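Local coordinates for transcriptional regulator, IclR family (Alicyclobacillus acidocaldarius subsp. acidocaldarius, PDB 5TJJ), which probably binds DNA and regulates transcription as a member of the IclR family, pairing a helix-turn-helix domain with a GAF-like C-terminal domain, at residues 101-106 with 224-229; 116-121 with 131-136. All blocks are in the same frame, centred on the assembly; numbering follows the deposited sequence.

Contact 1 (101-106 with 224-229); sequences TGMTAV and CLTMTS. With GOL (glycerol), chain C.
Met-103, a selenomethionine, lies over the strand formed by 224-227 and gives the contact its shape. CG sits anti to the carbonyl carbon (chi1 -64°), and the chain runs extended beyond it, crossing Thr-226 obliquely. Its SE settles between two bumps of the neighbouring strand, CB of Cys-224 and CG2 of Thr-226, each 4.0 Å away. CE, the tip of the chain, also touches that methyl, 3.8 Å from Thr-226 CG2, while CB of Met-103 rests 3.4 Å from Leu-225 O. On the same side, Cys-224 SG fills the hollow bordered by Thr-101 OG1, Met-103 CB and Ala-105 CB.

Beneath these side chains the backbones pair antiparallel. Thr-104 and Leu-225 form a hydrogen-bonded pair: Leu-225 N gives a bond of 2.8 Å to Thr-104 O, and Thr-104 N returns one of 3.2 Å to Leu-225 O. Ala-105 and Cys-224 follow as a non-hydrogen-bonded pair. A glycerol, probably from the crystallisation liquor, occupies the flank, its O1 hydrogen-bonded to Thr-226 OG1 at 2.9 Å.

The segment 101-106 carries the chain from helix 86-101 into strand 104-110. Gly-102 makes the turn with positive phi, and Thr-101 OG1 accepts from Met-103 N in an ST turn while also bonding to Val-97 O. The pair joins two central strands of the antiparallel sheet in the GAF-like C-terminal domain. Helix 233-253 covers Met-103 through Asp-235 and Ala-239, and Val-97 of helix 86-101 packs on Cys-224; on the other face, the Tyr-118 side chain of strand 115-122 packs on Leu-225 and Val-106.

Contact 2 (116-121 with 131-136); sequences VIYIGS and IAVSVG
Val-133 packs against Tyr-118 and, with Val-135, supplies much of the apolar contact between strand 115-122 and the loop that follows it. The side chains of Val-133 and Tyr-118 cross at about a right angle, with Val-133 CG1 and CB both 3.6 Å from Tyr-118 CE2. The other branch, CG2, turns to Ser-121 and lies 3.7 Å from its CB. Tyr-118 and Ser-121, three apart, both face the loop: Ile-119 leaves the extended conformation, and both it and Gly-120 bond through the backbone to Leu-107, consistent with a beta bulge. Val-135 spreads its methyls over the backbone instead: CG1 approaches Ile-119 O, and CG2 comes to 3.8 Å from Gly-120 CA. Further along, Ile-117 has CG1 anti to the backbone N (chi1 -171°), and CG1 and CD1 both lie 3.5 Å from Gly-136 O. Gly-136 has a positive phi of 108°, a conformation in which any side chain would collide with the carbonyl oxygen of Val-135. An alanine in place of Ile-117 would probably open a gap beside Gly-136 and deprive its carbonyl of the aliphatic cover of CG1 and CD1.

Polar contact is sparse. Gly-136 N donates to Tyr-118 O at 2.9 Å. Ser-134 O lies at the edge of the Tyr-118 ring, near its plane, 3.8 Å from CD2.

Outside the pair, the Tyr-118 ring also meets that of Phe-139 in edge strand 138-140. One backbone bond joins the two segments, and Tyr-118 also pairs through its backbone with Gln-137, where the run towards that strand starts. With Val-133 laid on Tyr-118 and Ser-121, and Val-135 on the backbone of Ile-119 and Gly-120, the chemistry implies attachment chiefly by apolar packing, with little side-chain polarity to fix it.

In the fold
Both contacts involve the same six-stranded antiparallel sheet of the C-terminal, GAF-like domain, and contact 2 is nested within the chain loop that contact 1 closes. Contact 1 is buried and joins neighbouring strands 104-110 and 218-227 by paired backbone bonds; contact 2 is only partly buried and lays an irregular loop over strand 115-122, relying mainly on methyl packing. Their centres are 13 Å apart, yet they meet directly. Val-106 CG1 packs 3.4 Å from Tyr-118 CD1, and Leu-225 CD1 lies 3.5 Å from Val-133 CG1, forming a shared apolar layer. A probable hydrogen bond from Thr-104 OG1 to Ile-131 O adds a polar link between them.

Contact 1 (101-106 with 224-229)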
loop_
_atom_site.group_PDB
_atom_site.type_symbol
_atom_site.label_atom_id
_atom_site.label_comp_id
_atom_site.label_asym_id
_atom_site.label_seq_id
_atom_site.Cartn_x
_atom_site.Cartn_y
_atom_site.Cartn_z
ATOM N N THR A 101 -4.889 -3.762 28.178
ATOM C CA THR A 101 -4.285 -3.073 29.347
ATOM C C THR A 101 -5.251 -2.409 30.356
ATOM O O THR A 101 -4.875 -2.215 31.507
ATOM C CB THR A 101 -3.244 -2.006 28.927
ATOM O OG1 THR A 101 -3.860 -0.955 28.187
ATOM C CG2 THR A 101 -2.156 -2.629 28.095
ATOM N N GLY A 102 -6.466 -2.049 29.933
ATOM C CA GLY A 102 -7.335 -1.147 30.726
ATOM C C GLY A 102 -6.772 0.281 30.872
ATOM O O GLY A 102 -7.104 0.984 31.815
HETATM N N MSE A 103 -5.920 0.704 29.934
HETATM C CA MSE A 103 -5.276 2.023 29.950
HETATM C C MSE A 103 -5.693 2.791 28.745
HETATM O O MSE A 103 -6.152 2.220 27.747
HETATM C CB MSE A 103 -3.757 1.897 29.931
HETATM C CG MSE A 103 -3.283 1.207 31.205
HETATM SE SE MSE A 103 -1.320 0.989 31.251
HETATM C CE MSE A 103 -1.108 -0.019 32.941
ATOM N N THR A 104 -5.536 4.109 28.808
ATOM C CA THR A 104 -5.821 4.940 27.646
ATOM C C THR A 104 -4.594 4.847 26.743
ATOM O O THR A 104 -3.500 5.006 27.178
ATOM C CB THR A 104 -6.180 6.379 28.038
ATOM O OG1 THR A 104 -7.457 6.365 28.680
ATOM C CG2 THR A 104 -6.230 7.296 26.818
ATOM N N ALA A 105 -4.814 4.560 25.479
ATOM C CA ALA A 105 -3.744 4.386 24.526
ATOM C C ALA A 105 -3.736 5.561 23.554
ATOM O O ALA A 105 -4.780 6.094 23.193
ATOM C CB ALA A 105 -3.914 3.060 23.796
ATOM N N VAL A 106 -2.549 5.965 23.134
ATOM C CA VAL A 106 -2.375 7.206 22.423
ATOM C C VAL A 106 -1.354 7.052 21.301
ATOM O O VAL A 106 -0.308 6.395 21.456
ATOM C CB VAL A 106 -1.965 8.297 23.416
ATOM C CG1 VAL A 106 -1.486 9.548 22.698
ATOM C CG2 VAL A 106 -3.139 8.654 24.309
ATOM N N CYS A 224 0.755 4.477 26.421
ATOM C CA CYS A 224 -0.362 4.156 27.333
ATOM C C CYS A 224 -0.284 5.087 28.527
ATOM O O CYS A 224 0.782 5.223 29.143
ATOM C CB CYS A 224 -0.252 2.722 27.858
ATOM S SG CYS A 224 -1.154 1.542 26.869
ATOM N N LEU A 225 -1.404 5.700 28.873
ATOM C CA LEU A 225 -1.496 6.528 30.075
ATOM C C LEU A 225 -2.299 5.803 31.139
ATOM O O LEU A 225 -3.311 5.179 30.836
ATOM C CB LEU A 225 -2.129 7.894 29.769
ATOM C CG LEU A 225 -1.453 8.695 28.641
ATOM C CD1 LEU A 225 -2.137 10.045 28.467
ATOM C CD2 LEU A 225 0.034 8.885 28.890
ATOM N N THR A 226 -1.823 5.885 32.374
ATOM C CA THR A 226 -2.570 5.449 33.535
ATOM C C THR A 226 -2.214 6.324 34.744
ATOM O O THR A 226 -1.270 7.117 34.698
ATOM C CB THR A 226 -2.352 3.941 33.830
ATOM O OG1 THR A 226 -3.251 3.531 34.864
ATOM C CG2 THR A 226 -0.918 3.587 34.241
HETATM N N MSE A 227 -2.971 6.161 35.814
HETATM C CA MSE A 227 -2.715 6.850 37.065
HETATM C C MSE A 227 -1.622 6.125 37.788
HETATM O O MSE A 227 -1.661 4.909 37.926
HETATM C CB MSE A 227 -3.933 6.837 37.963
HETATM C CG MSE A 227 -5.069 7.576 37.270
HETATM SE SE MSE A 227 -6.517 8.000 38.543
HETATM C CE MSE A 227 -7.517 6.285 38.629
ATOM N N THR A 228 -0.637 6.875 38.258
ATOM C CA THR A 228 0.506 6.309 38.969
ATOM C C THR A 228 0.086 5.628 40.255
ATOM O O THR A 228 0.609 4.582 40.580
ATOM C CB THR A 228 1.513 7.401 39.351
ATOM O OG1 THR A 228 1.677 8.304 38.260
ATOM C CG2 THR A 228 2.855 6.806 39.701
ATOM N N SER A 229 -0.855 6.239 40.973
ATOM C CA SER A 229 -1.178 5.806 42.315
ATOM C C SER A 229 -1.885 4.453 42.368
ATOM O O SER A 229 -2.023 3.891 43.451
ATOM C CB SER A 229 -2.025 6.867 43.023
ATOM O OG SER A 229 -3.298 7.007 42.422
HETATM C C1 GOL C . -6.940 3.957 34.849
HETATM O O1 GOL C . -5.890 4.340 35.759
HETATM C C2 GOL C . -6.720 4.600 33.480
HETATM O O2 GOL C . -5.632 3.964 32.804
HETATM C C3 GOL C . -7.949 4.518 32.578
HETATM O O3 GOL C . -7.768 5.360 31.423
#

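Contact 2 (116-121 with 131-136)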
loop_
_atom_site.group_PDB
_atom_site.type_symbol
_atom_site.label_atom_id
_atom_site.label_comp_id
_atom_site.label_asym_id
_atom_site.label_seq_id
_atom_site.Cartn_x
_atom_site.Cartn_y
_atom_site.Cartn_z
ATOM N N VAL A 116 6.074 17.307 19.246
ATOM C CA VAL A 116 5.298 16.102 18.943
ATOM C C VAL A 116 3.839 16.427 19.135
ATOM O O VAL A 116 3.526 17.384 19.854
ATOM C CB VAL A 116 5.695 14.904 19.827
ATOM C CG1 VAL A 116 7.148 14.512 19.559
ATOM C CG2 VAL A 116 5.513 15.179 21.294
ATOM N N ILE A 117 2.960 15.617 18.539
ATOM C CA ILE A 117 1.516 15.838 18.632
ATOM C C ILE A 117 0.720 14.526 18.802
ATOM O O ILE A 117 1.020 13.510 18.163
ATOM C CB ILE A 117 1.026 16.678 17.433
ATOM C CG1 ILE A 117 -0.418 17.121 17.601
ATOM C CG2 ILE A 117 1.177 15.932 16.122
ATOM C CD1 ILE A 117 -0.920 18.005 16.463
ATOM N N TYR A 118 -0.274 14.546 19.695
ATOM C CA TYR A 118 -1.277 13.481 19.752
ATOM C C TYR A 118 -2.155 13.531 18.493
ATOM O O TYR A 118 -2.739 14.567 18.183
ATOM C CB TYR A 118 -2.167 13.636 20.979
ATOM C CG TYR A 118 -1.546 13.315 22.320
ATOM C CD1 TYR A 118 -0.279 12.733 22.431
ATOM C CD2 TYR A 118 -2.253 13.575 23.499
ATOM C CE1 TYR A 118 0.268 12.430 23.663
ATOM C CE2 TYR A 118 -1.719 13.265 24.750
ATOM C CZ TYR A 118 -0.448 12.683 24.829
ATOM O OH TYR A 118 0.137 12.362 26.059
ATOM N N ILE A 119 -2.212 12.424 17.758
ATOM C CA ILE A 119 -3.061 12.323 16.559
ATOM C C ILE A 119 -4.231 11.337 16.696
ATOM O O ILE A 119 -5.052 11.242 15.819
ATOM C CB ILE A 119 -2.224 12.044 15.296
ATOM C CG1 ILE A 119 -1.469 10.732 15.390
ATOM C CG2 ILE A 119 -1.211 13.160 15.060
ATOM C CD1 ILE A 119 -1.020 10.205 14.029
ATOM N N GLY A 120 -4.334 10.636 17.811
ATOM C CA GLY A 120 -5.462 9.736 18.040
ATOM C C GLY A 120 -5.355 9.133 19.424
ATOM O O GLY A 120 -4.274 9.099 19.977
ATOM N N SER A 121 -6.485 8.713 19.988
ATOM C CA SER A 121 -6.520 7.999 21.254
ATOM C C SER A 121 -7.622 6.966 21.252
ATOM O O SER A 121 -8.495 6.986 20.419
ATOM C CB SER A 121 -6.751 8.953 22.434
ATOM O OG SER A 121 -8.070 9.462 22.378
ATOM N N ILE A 131 -8.987 8.317 31.674
ATOM C CA ILE A 131 -8.142 9.435 31.344
ATOM C C ILE A 131 -8.387 9.758 29.882
ATOM O O ILE A 131 -8.251 8.883 29.025
ATOM C CB ILE A 131 -6.663 9.078 31.567
ATOM C CG1 ILE A 131 -6.442 8.732 33.030
ATOM C CG2 ILE A 131 -5.759 10.227 31.179
ATOM C CD1 ILE A 131 -5.169 7.945 33.252
ATOM N N ALA A 132 -8.755 11.003 29.605
ATOM C CA ALA A 132 -8.981 11.464 28.248
ATOM C C ALA A 132 -7.911 12.504 27.908
ATOM O O ALA A 132 -7.491 13.270 28.782
ATOM C CB ALA A 132 -10.366 12.063 28.118
ATOM N N VAL A 133 -7.518 12.540 26.635
ATOM C CA VAL A 133 -6.484 13.440 26.133
ATOM C C VAL A 133 -7.033 14.236 24.978
ATOM O O VAL A 133 -7.964 13.818 24.306
ATOM C CB VAL A 133 -5.221 12.704 25.593
ATOM C CG1 VAL A 133 -4.514 11.960 26.691
ATOM C CG2 VAL A 133 -5.538 11.765 24.444
ATOM N N SER A 134 -6.419 15.369 24.702
ATOM C CA SER A 134 -6.849 16.177 23.570
ATOM C C SER A 134 -6.023 15.829 22.328
ATOM O O SER A 134 -4.817 16.148 22.238
ATOM C CB SER A 134 -6.738 17.650 23.936
ATOM O OG SER A 134 -7.171 17.830 25.281
ATOM N N VAL A 135 -6.671 15.156 21.385
ATOM C CA VAL A 135 -6.152 15.051 20.030
ATOM C C VAL A 135 -5.831 16.476 19.527
ATOM O O VAL A 135 -6.687 17.385 19.556
ATOM C CB VAL A 135 -7.126 14.272 19.099
ATOM C CG1 VAL A 135 -6.694 14.314 17.649
ATOM C CG2 VAL A 135 -7.208 12.808 19.543
ATOM N N GLY A 136 -4.576 16.665 19.125
ATOM C CA GLY A 136 -4.075 17.964 18.700
ATOM C C GLY A 136 -3.111 18.633 19.662
ATOM O O GLY A 136 -2.391 19.542 19.263
#